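Local coordinates for sugar fermentation stimulation protein homolog (Pyrococcus furiosus, PDB 4DA2) that probably binds DNA and, with its OB fold joined to a calcium-binding PD-(D/E)xK domain, resembles a nuclease, at residues E6-R18 with L43-P57. The protein carries 1 engineered substitution. Sequence-based numbering, arbitrary orientation.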
ATOM      1  N   GLU A   6       2.254 -15.729   3.606  1.00 20.48           N
ATOM      2  CA  GLU A   6       2.618 -15.751   5.017  1.00 24.13           C
ATOM      3  C   GLU A   6       3.954 -15.072   5.207  1.00 27.12           C
ATOM      4  O   GLU A   6       4.862 -15.219   4.384  1.00 33.30           O
ATOM      5  CB  GLU A   6       2.706 -17.194   5.514  1.00 30.51           C
ATOM      6  CG  GLU A   6       1.414 -17.968   5.408  1.00 78.14           C
ATOM      7  CD  GLU A   6       1.594 -19.457   5.631  1.00 33.48           C
ATOM      8  OE1 GLU A   6       2.739 -19.966   5.526  1.00 38.30           O
ATOM      9  OE2 GLU A   6       0.575 -20.114   5.899  1.00 43.07           O
ATOM     10  N   VAL A   7       4.072 -14.341   6.308  1.00 23.85           N
ATOM     11  CA  VAL A   7       5.325 -13.727   6.704  1.00 23.72           C
ATOM     12  C   VAL A   7       5.824 -14.447   7.954  1.00 33.86           C
ATOM     13  O   VAL A   7       5.109 -14.549   8.947  1.00 24.57           O
ATOM     14  CB  VAL A   7       5.125 -12.232   6.997  1.00 19.69           C
ATOM     15  CG1 VAL A   7       6.377 -11.611   7.624  1.00 32.06           C
ATOM     16  CG2 VAL A   7       4.730 -11.500   5.725  1.00 17.94           C
ATOM     17  N   SER A   8       7.052 -14.943   7.885  1.00 21.57           N
ATOM     18  CA  SER A   8       7.682 -15.653   8.996  1.00 26.18           C
ATOM     19  C   SER A   8       9.190 -15.300   9.052  1.00 17.72           C
ATOM     20  O   SER A   8       9.831 -15.218   8.004  1.00 26.31           O
ATOM     21  CB  SER A   8       7.512 -17.162   8.757  1.00 18.94           C
ATOM     22  OG  SER A   8       7.860 -17.885   9.918  1.00 32.28           O
ATOM     23  N   PRO A   9       9.745 -15.043  10.255  1.00 27.15           N
ATOM     24  CA  PRO A   9       9.070 -14.914  11.551  1.00 19.68           C
ATOM     25  C   PRO A   9       8.503 -13.510  11.782  1.00 23.19           C
ATOM     26  O   PRO A   9       8.954 -12.542  11.165  1.00 23.25           O
ATOM     27  CB  PRO A   9      10.202 -15.168  12.555  1.00 25.87           C
ATOM     28  CG  PRO A   9      11.416 -14.719  11.868  1.00 44.58           C
ATOM     29  CD  PRO A   9      11.212 -14.927  10.389  1.00 27.59           C
ATOM     30  N   LEU A  10       7.550 -13.408  12.699  1.00 19.31           N
ATOM     31  CA  LEU A  10       6.894 -12.163  13.009  1.00 26.18           C
ATOM     32  C   LEU A  10       7.142 -11.877  14.485  1.00 30.22           C
ATOM     33  O   LEU A  10       6.831 -12.710  15.336  1.00 28.97           O
ATOM     34  CB  LEU A  10       5.395 -12.272  12.679  1.00 30.18           C
ATOM     35  CG  LEU A  10       4.628 -10.973  12.479  1.00 29.60           C
ATOM     36  CD1 LEU A  10       5.261 -10.133  11.372  1.00 26.70           C
ATOM     37  CD2 LEU A  10       3.139 -11.274  12.197  1.00 19.80           C
ATOM     38  N   PHE A  11       7.751 -10.731  14.788  1.00 23.09           N
ATOM     39  CA  PHE A  11       8.051 -10.365  16.181  1.00 23.40           C
ATOM     40  C   PHE A  11       7.195  -9.193  16.669  1.00 26.74           C
ATOM     41  O   PHE A  11       7.283  -8.106  16.106  1.00 26.33           O
ATOM     42  CB  PHE A  11       9.546 -10.011  16.347  1.00 32.37           C
ATOM     43  CG  PHE A  11      10.488 -11.129  15.974  1.00 37.83           C
ATOM     44  CD1 PHE A  11      10.363 -12.393  16.555  1.00 54.03           C
ATOM     45  CD2 PHE A  11      11.518 -10.911  15.060  1.00 32.85           C
ATOM     46  CE1 PHE A  11      11.237 -13.432  16.217  1.00 63.88           C
ATOM     47  CE2 PHE A  11      12.395 -11.947  14.715  1.00 42.01           C
ATOM     48  CZ  PHE A  11      12.254 -13.205  15.296  1.00 55.12           C
ATOM     49  N   PRO A  12       6.367  -9.404  17.718  1.00 18.01           N
ATOM     50  CA  PRO A  12       5.725  -8.240  18.335  1.00 19.87           C
ATOM     51  C   PRO A  12       6.813  -7.341  18.934  1.00 30.45           C
ATOM     52  O   PRO A  12       7.863  -7.837  19.354  1.00 23.78           O
ATOM     53  CB  PRO A  12       4.848  -8.845  19.447  1.00 23.66           C
ATOM     54  CG  PRO A  12       5.399 -10.207  19.684  1.00 44.84           C
ATOM     55  CD  PRO A  12       6.026 -10.666  18.402  1.00 27.55           C
ATOM     56  N   CYS A  13       6.570  -6.037  18.932  1.00 18.66           N
ATOM     57  CA  CYS A  13       7.522  -5.071  19.457  1.00 24.95           C
ATOM     58  C   CYS A  13       6.733  -3.885  19.985  1.00 22.96           C
ATOM     59  O   CYS A  13       5.525  -3.760  19.707  1.00 20.33           O
ATOM     60  CB  CYS A  13       8.512  -4.641  18.356  1.00 21.22           C
ATOM     61  SG  CYS A  13       7.761  -3.666  17.017  1.00 23.64           S
ATOM     62  N   ILE A  14       7.388  -3.047  20.787  1.00 19.64           N
ATOM     63  CA  ILE A  14       6.803  -1.797  21.229  1.00 15.89           C
ATOM     64  C   ILE A  14       7.414  -0.670  20.430  1.00 15.11           C
ATOM     65  O   ILE A  14       8.647  -0.527  20.381  1.00 21.27           O
ATOM     66  CB  ILE A  14       7.008  -1.540  22.760  1.00 21.68           C
ATOM     67  CG1 ILE A  14       6.468  -2.723  23.576  1.00 36.61           C
ATOM     68  CG2 ILE A  14       6.372  -0.179  23.163  1.00 20.80           C
ATOM     69  CD1 ILE A  14       6.934  -2.759  25.030  1.00 42.96           C
ATOM     70  N   PHE A  15       6.560   0.135  19.806  1.00 18.55           N
ATOM     71  CA  PHE A  15       7.052   1.298  19.093  1.00 17.14           C
ATOM     72  C   PHE A  15       7.514   2.354  20.083  1.00 24.80           C
ATOM     73  O   PHE A  15       6.774   2.718  20.997  1.00 27.86           O
ATOM     74  CB  PHE A  15       5.998   1.876  18.150  1.00 19.27           C
ATOM     75  CG  PHE A  15       6.526   2.987  17.306  1.00 16.94           C
ATOM     76  CD1 PHE A  15       7.339   2.718  16.219  1.00 24.43           C
ATOM     77  CD2 PHE A  15       6.232   4.321  17.613  1.00 15.80           C
ATOM     78  CE1 PHE A  15       7.880   3.772  15.438  1.00 26.34           C
ATOM     79  CE2 PHE A  15       6.751   5.357  16.835  1.00 23.32           C
ATOM     80  CZ  PHE A  15       7.575   5.089  15.749  1.00 24.04           C
ATOM     81  N   LEU A  16       8.750   2.827  19.916  1.00 19.25           N
ATOM     82  CA  LEU A  16       9.291   3.843  20.833  1.00 18.47           C
ATOM     83  C   LEU A  16       9.235   5.207  20.195  1.00 21.11           C
ATOM     84  O   LEU A  16       8.567   6.123  20.716  1.00 22.31           O
ATOM     85  CB  LEU A  16      10.739   3.487  21.247  1.00 16.18           C
ATOM     86  CG  LEU A  16      10.836   2.130  21.970  1.00 32.37           C
ATOM     87  CD1 LEU A  16      12.286   1.749  22.269  1.00 27.10           C
ATOM     88  CD2 LEU A  16       9.995   2.095  23.249  1.00 23.77           C
ATOM     89  N   ARG A  17       9.909   5.356  19.053  1.00 22.87           N
ATOM     90  CA  ARG A  17       9.915   6.647  18.364  1.00 28.32           C
ATOM     91  C   ARG A  17      10.383   6.579  16.915  1.00 27.48           C
ATOM     92  O   ARG A  17      11.146   5.694  16.516  1.00 19.59           O
ATOM     93  CB  ARG A  17      10.689   7.723  19.150  1.00 46.96           C
ATOM     94  CG  ARG A  17      12.188   7.538  19.184  1.00 29.79           C
ATOM     95  CD  ARG A  17      12.861   8.552  20.121  1.00 25.11           C
ATOM     96  NE  ARG A  17      14.300   8.287  20.241  1.00 24.28           N
ATOM     97  CZ  ARG A  17      15.245   8.800  19.454  1.00 34.71           C
ATOM     98  NH1 ARG A  17      14.934   9.608  18.449  1.00 35.87           N
ATOM     99  NH2 ARG A  17      16.521   8.498  19.675  1.00 39.75           N
ATOM    100  N   ARG A  18       9.890   7.519  16.118  1.00 27.61           N
ATOM    101  CA  ARG A  18      10.324   7.602  14.748  1.00 24.81           C
ATOM    102  C   ARG A  18      11.557   8.496  14.691  1.00 31.51           C
ATOM    103  O   ARG A  18      11.547   9.609  15.206  1.00 35.75           O
ATOM    104  CB  ARG A  18       9.183   8.109  13.845  1.00 25.28           C
ATOM    105  CG  ARG A  18       9.421   7.806  12.383  1.00 27.53           C
ATOM    106  CD  ARG A  18       8.174   8.009  11.545  1.00 30.64           C
ATOM    107  NE  ARG A  18       8.404   7.582  10.163  1.00 22.22           N
ATOM    108  CZ  ARG A  18       7.502   7.665   9.185  1.00 33.78           C
ATOM    109  NH1 ARG A  18       6.295   8.152   9.435  1.00 34.73           N
ATOM    110  NH2 ARG A  18       7.803   7.255   7.957  1.00 30.18           N
ATOM    111  N   LEU A  43       1.812   8.531   9.101  1.00 24.89           N
ATOM    112  CA  LEU A  43       1.355   7.450   9.974  1.00 20.32           C
ATOM    113  C   LEU A  43       1.220   7.924  11.425  1.00 28.33           C
ATOM    114  O   LEU A  43       1.542   7.191  12.362  1.00 22.96           O
ATOM    115  CB  LEU A  43       2.286   6.226   9.893  1.00 18.20           C
ATOM    116  CG  LEU A  43       2.427   5.348   8.647  1.00 54.74           C
ATOM    117  CD1 LEU A  43       1.181   5.376   7.777  1.00 31.78           C
ATOM    118  CD2 LEU A  43       3.661   5.735   7.866  1.00 53.78           C
ATOM    119  N   ASN A  44       0.725   9.147  11.606  1.00 31.43           N
ATOM    120  CA  ASN A  44       0.556   9.737  12.944  1.00 26.42           C
ATOM    121  C   ASN A  44      -0.302   8.926  13.910  1.00 32.10           C
ATOM    122  O   ASN A  44      -0.032   8.907  15.106  1.00 27.93           O
ATOM    123  CB  ASN A  44       0.007  11.167  12.839  1.00 35.91           C
ATOM    124  CG  ASN A  44       1.104  12.214  12.804  1.00 57.53           C
ATOM    125  OD1 ASN A  44       2.170  12.045  13.406  1.00 57.04           O
ATOM    126  ND2 ASN A  44       0.845  13.312  12.105  1.00 68.40           N
ATOM    127  N   GLU A  45      -1.333   8.254  13.403  1.00 26.57           N
ATOM    128  CA  GLU A  45      -2.171   7.447  14.284  1.00 28.28           C
ATOM    129  C   GLU A  45      -1.524   6.118  14.741  1.00 30.78           C
ATOM    130  O   GLU A  45      -1.928   5.542  15.757  1.00 28.55           O
ATOM    131  CB  GLU A  45      -3.583   7.289  13.719  1.00 36.90           C
ATOM    132  CG  GLU A  45      -4.305   8.644  13.673  1.00 38.44           C
ATOM    133  CD  GLU A  45      -5.655   8.612  12.970  1.00 45.25           C
ATOM    134  OE1 GLU A  45      -6.321   7.555  12.971  1.00157.26           O
ATOM    135  OE2 GLU A  45      -6.054   9.663  12.428  1.00 62.41           O
ATOM    136  N   PHE A  46      -0.495   5.674  14.021  1.00 21.19           N
ATOM    137  CA  PHE A  46       0.196   4.424  14.340  1.00 17.53           C
ATOM    138  C   PHE A  46       1.481   4.650  15.121  1.00 20.28           C
ATOM    139  O   PHE A  46       1.786   3.864  16.024  1.00 23.35           O
ATOM    140  CB  PHE A  46       0.552   3.613  13.079  1.00 18.03           C
ATOM    141  CG  PHE A  46      -0.640   2.927  12.436  1.00 18.60           C
ATOM    142  CD1 PHE A  46      -1.425   2.031  13.171  1.00 21.84           C
ATOM    143  CD2 PHE A  46      -0.984   3.202  11.118  1.00 37.53           C
ATOM    144  CE1 PHE A  46      -2.532   1.403  12.584  1.00 32.96           C
ATOM    145  CE2 PHE A  46      -2.090   2.588  10.521  1.00 26.85           C
ATOM    146  CZ  PHE A  46      -2.862   1.686  11.254  1.00 27.85           C
ATOM    147  N   MET A  47       2.241   5.682  14.723  1.00 22.61           N
ATOM    148  CA  MET A  47       3.591   5.961  15.247  1.00 20.14           C
ATOM    149  C   MET A  47       3.488   6.687  16.570  1.00 25.94           C
ATOM    150  O   MET A  47       3.865   7.860  16.659  1.00 26.30           O
ATOM    151  CB  MET A  47       4.374   6.847  14.273  1.00 22.23           C
ATOM    152  CG  MET A  47       4.451   6.331  12.858  1.00 25.71           C
ATOM    153  SD  MET A  47       5.798   5.170  12.694  1.00 28.25           S
ATOM    154  CE  MET A  47       5.468   4.426  11.090  1.00 34.07           C
ATOM    155  N   ILE A  48       2.971   5.988  17.581  1.00 28.87           N
ATOM    156  CA  ILE A  48       2.733   6.555  18.914  1.00 18.50           C
ATOM    157  C   ILE A  48       3.529   5.716  19.912  1.00 21.55           C
ATOM    158  O   ILE A  48       3.414   4.487  19.924  1.00 19.63           O
ATOM    159  CB  ILE A  48       1.204   6.531  19.286  1.00 27.31           C
ATOM    160  CG1 ILE A  48       0.376   7.345  18.277  1.00 29.40           C
ATOM    161  CG2 ILE A  48       0.948   6.982  20.754  1.00 26.85           C
ATOM    162  CD1 ILE A  48       0.420   8.835  18.464  1.00 32.79           C
ATOM    163  N   PRO A  49       4.362   6.374  20.747  1.00 31.56           N
ATOM    164  CA  PRO A  49       5.130   5.617  21.748  1.00 27.40           C
ATOM    165  C   PRO A  49       4.235   4.690  22.582  1.00 14.37           C
ATOM    166  O   PRO A  49       3.178   5.124  23.089  1.00 23.39           O
ATOM    167  CB  PRO A  49       5.782   6.715  22.604  1.00 27.71           C
ATOM    168  CG  PRO A  49       5.928   7.887  21.657  1.00 22.31           C
ATOM    169  CD  PRO A  49       4.702   7.812  20.748  1.00 21.65           C
ATOM    170  N   GLY A  50       4.602   3.417  22.667  1.00 19.02           N
ATOM    171  CA  GLY A  50       3.856   2.444  23.463  1.00 27.13           C
ATOM    172  C   GLY A  50       2.982   1.499  22.645  1.00 12.05           C
ATOM    173  O   GLY A  50       2.570   0.438  23.141  1.00 29.86           O
ATOM    174  N   ARG A  51       2.711   1.870  21.390  1.00 22.29           N
ATOM    175  CA  ARG A  51       1.880   1.047  20.482  1.00 19.51           C
ATOM    176  C   ARG A  51       2.583  -0.227  20.074  1.00 21.28           C
ATOM    177  O   ARG A  51       3.794  -0.230  19.878  1.00 22.90           O
ATOM    178  CB  ARG A  51       1.518   1.854  19.238  1.00 19.20           C
ATOM    179  CG  ARG A  51       0.509   2.976  19.465  1.00 24.55           C
ATOM    180  CD  ARG A  51      -0.915   2.409  19.475  1.00 36.31           C
ATOM    181  NE  ARG A  51      -1.927   3.437  19.236  1.00 39.77           N
ATOM    182  CZ  ARG A  51      -2.430   4.236  20.171  1.00 40.05           C
ATOM    183  NH1 ARG A  51      -2.023   4.141  21.433  1.00 70.83           N
ATOM    184  NH2 ARG A  51      -3.339   5.141  19.838  1.00 50.67           N
ATOM    185  N   ILE A  52       1.828  -1.319  19.961  1.00 16.53           N
ATOM    186  CA  ILE A  52       2.400  -2.587  19.554  1.00 14.04           C
ATOM    187  C   ILE A  52       2.562  -2.640  18.038  1.00 15.68           C
ATOM    188  O   ILE A  52       1.591  -2.458  17.311  1.00 16.43           O
ATOM    189  CB  ILE A  52       1.531  -3.764  20.026  1.00 17.73           C
ATOM    190  CG1 ILE A  52       1.274  -3.683  21.549  1.00 32.61           C
ATOM    191  CG2 ILE A  52       2.165  -5.090  19.619  1.00 23.76           C
ATOM    192  CD1 ILE A  52       2.560  -3.575  22.415  1.00 32.92           C
ATOM    193  N   GLY A  53       3.794  -2.869  17.582  1.00 20.39           N
ATOM    194  CA  GLY A  53       4.089  -3.112  16.160  1.00 18.05           C
ATOM    195  C   GLY A  53       4.503  -4.557  15.960  1.00 24.97           C
ATOM    196  O   GLY A  53       4.580  -5.332  16.915  1.00 18.59           O
ATOM    197  N   TYR A  54       4.757  -4.912  14.706  1.00 21.17           N
ATOM    198  CA  TYR A  54       5.214  -6.239  14.321  1.00 18.90           C
ATOM    199  C   TYR A  54       6.369  -6.068  13.365  1.00 13.65           C
ATOM    200  O   TYR A  54       6.267  -5.307  12.402  1.00 16.68           O
ATOM    201  CB  TYR A  54       4.071  -7.066  13.713  1.00 20.01           C
ATOM    202  CG  TYR A  54       3.106  -7.427  14.784  1.00 16.59           C
ATOM    203  CD1 TYR A  54       3.228  -8.617  15.493  1.00 17.56           C
ATOM    204  CD2 TYR A  54       2.109  -6.523  15.158  1.00 24.36           C
ATOM    205  CE1 TYR A  54       2.310  -8.910  16.545  1.00 20.54           C
ATOM    206  CE2 TYR A  54       1.224  -6.801  16.162  1.00 18.10           C
ATOM    207  CZ  TYR A  54       1.319  -7.971  16.849  1.00 18.60           C
ATOM    208  OH  TYR A  54       0.393  -8.129  17.863  1.00 27.97           O
ATOM    209  N   CYS A  55       7.498  -6.738  13.675  1.00 15.97           N
ATOM    210  CA  CYS A  55       8.717  -6.655  12.874  1.00 14.33           C
ATOM    211  C   CYS A  55       9.060  -8.017  12.260  1.00 10.67           C
ATOM    212  O   CYS A  55       8.593  -9.037  12.747  1.00 16.36           O
ATOM    213  CB  CYS A  55       9.912  -6.206  13.740  1.00 26.67           C
ATOM    214  SG  CYS A  55       9.945  -4.460  14.082  1.00 24.39           S
ATOM    215  N   THR A  56       9.828  -8.008  11.178  1.00 20.27           N
ATOM    216  CA  THR A  56      10.441  -9.226  10.650  1.00 16.24           C
ATOM    217  C   THR A  56      11.926  -8.961  10.368  1.00 18.23           C
ATOM    218  O   THR A  56      12.300  -7.818  10.094  1.00 23.19           O
ATOM    219  CB  THR A  56       9.706  -9.751   9.394  1.00 22.78           C
ATOM    220  OG1 THR A  56      10.073 -11.122   9.183  1.00 22.31           O
ATOM    221  CG2 THR A  56      10.021  -8.919   8.143  1.00 19.28           C
ATOM    222  N   PRO A  57      12.789 -10.012  10.464  1.00 28.07           N
ATOM    223  CA  PRO A  57      14.219  -9.767  10.262  1.00 21.70           C
ATOM    224  C   PRO A  57      14.484  -9.416   8.817  1.00 29.52           C
ATOM    225  O   PRO A  57      13.681  -9.750   7.951  1.00 24.54           O
ATOM    226  CB  PRO A  57      14.874 -11.118  10.604  1.00 25.55           C
ATOM    227  CG  PRO A  57      13.875 -11.833  11.435  1.00 29.34           C
ATOM    228  CD  PRO A  57      12.541 -11.402  10.890  1.00 26.15           C
TER
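Phe-11 to Ile-14 pair antiparallel with Ile-52 to Cys-55, joining two strands of the N-terminal OB-fold barrel. Phe-11 and Cys-55 exchange a nearly straight pair of backbone hydrogen bonds, whereas those between Cys-13 and Gly-53 are more bent, each N-H reaching its acceptor from above the carbonyl plane. Glycine suits position 53 because the sulfur of Cys-13 lies against its backbone, SG to Gly-53 C 3.5 Å. Cys-55 points to the same face as Cys-13, and the two small sulfur side chains touch, SG to SG at 3.7 Å, without a disulfide. On the opposite face of the sheet, with Pro-12, the ring of Tyr-54 leans on that proline, CE1 to CB 3.9 Å, while Leu-10 packs its CD1 against Tyr-54 CB.

Past the ladder, the chain before Ile-52 makes a type II turn, Ile-48 to Arg-51, with Gly-50 at the position whose positive phi (104°) glycine readily adopts. Gly-50 N and Arg-51 O grip Phe-15 O and N, extending the pairing. A chi1 of -174° turns the buried, apolar Phe-15 ring away from its own amide and beside Met-47; CZ meets SD at 3.5 Å in an oblique Met-aromatic contact. Met-47 bends at its CB-CG bond and then runs straight through sulfur, so that CE lies over one face of the Arg-18 guanidinium, toward its rim. At the other end, the compact apolar ring of Pro-57 suits an aromatic neighbour, CG packing on Phe-11 CE2 at 3.6 Å.

Farther out, the carbonyls of Arg-21 and Gly-41 hold the Arg-18 guanidinium, and Leu-67, on strand 65-72, touches Phe-15. Thr-56 supplies a donor for a loop carbonyl beyond the ladder: chi1 -162° swings OG1 to the side of its carbonyl carbon, and the hydroxyl bonds Pro-9 O at 2.7 Å, in the carbonyl plane.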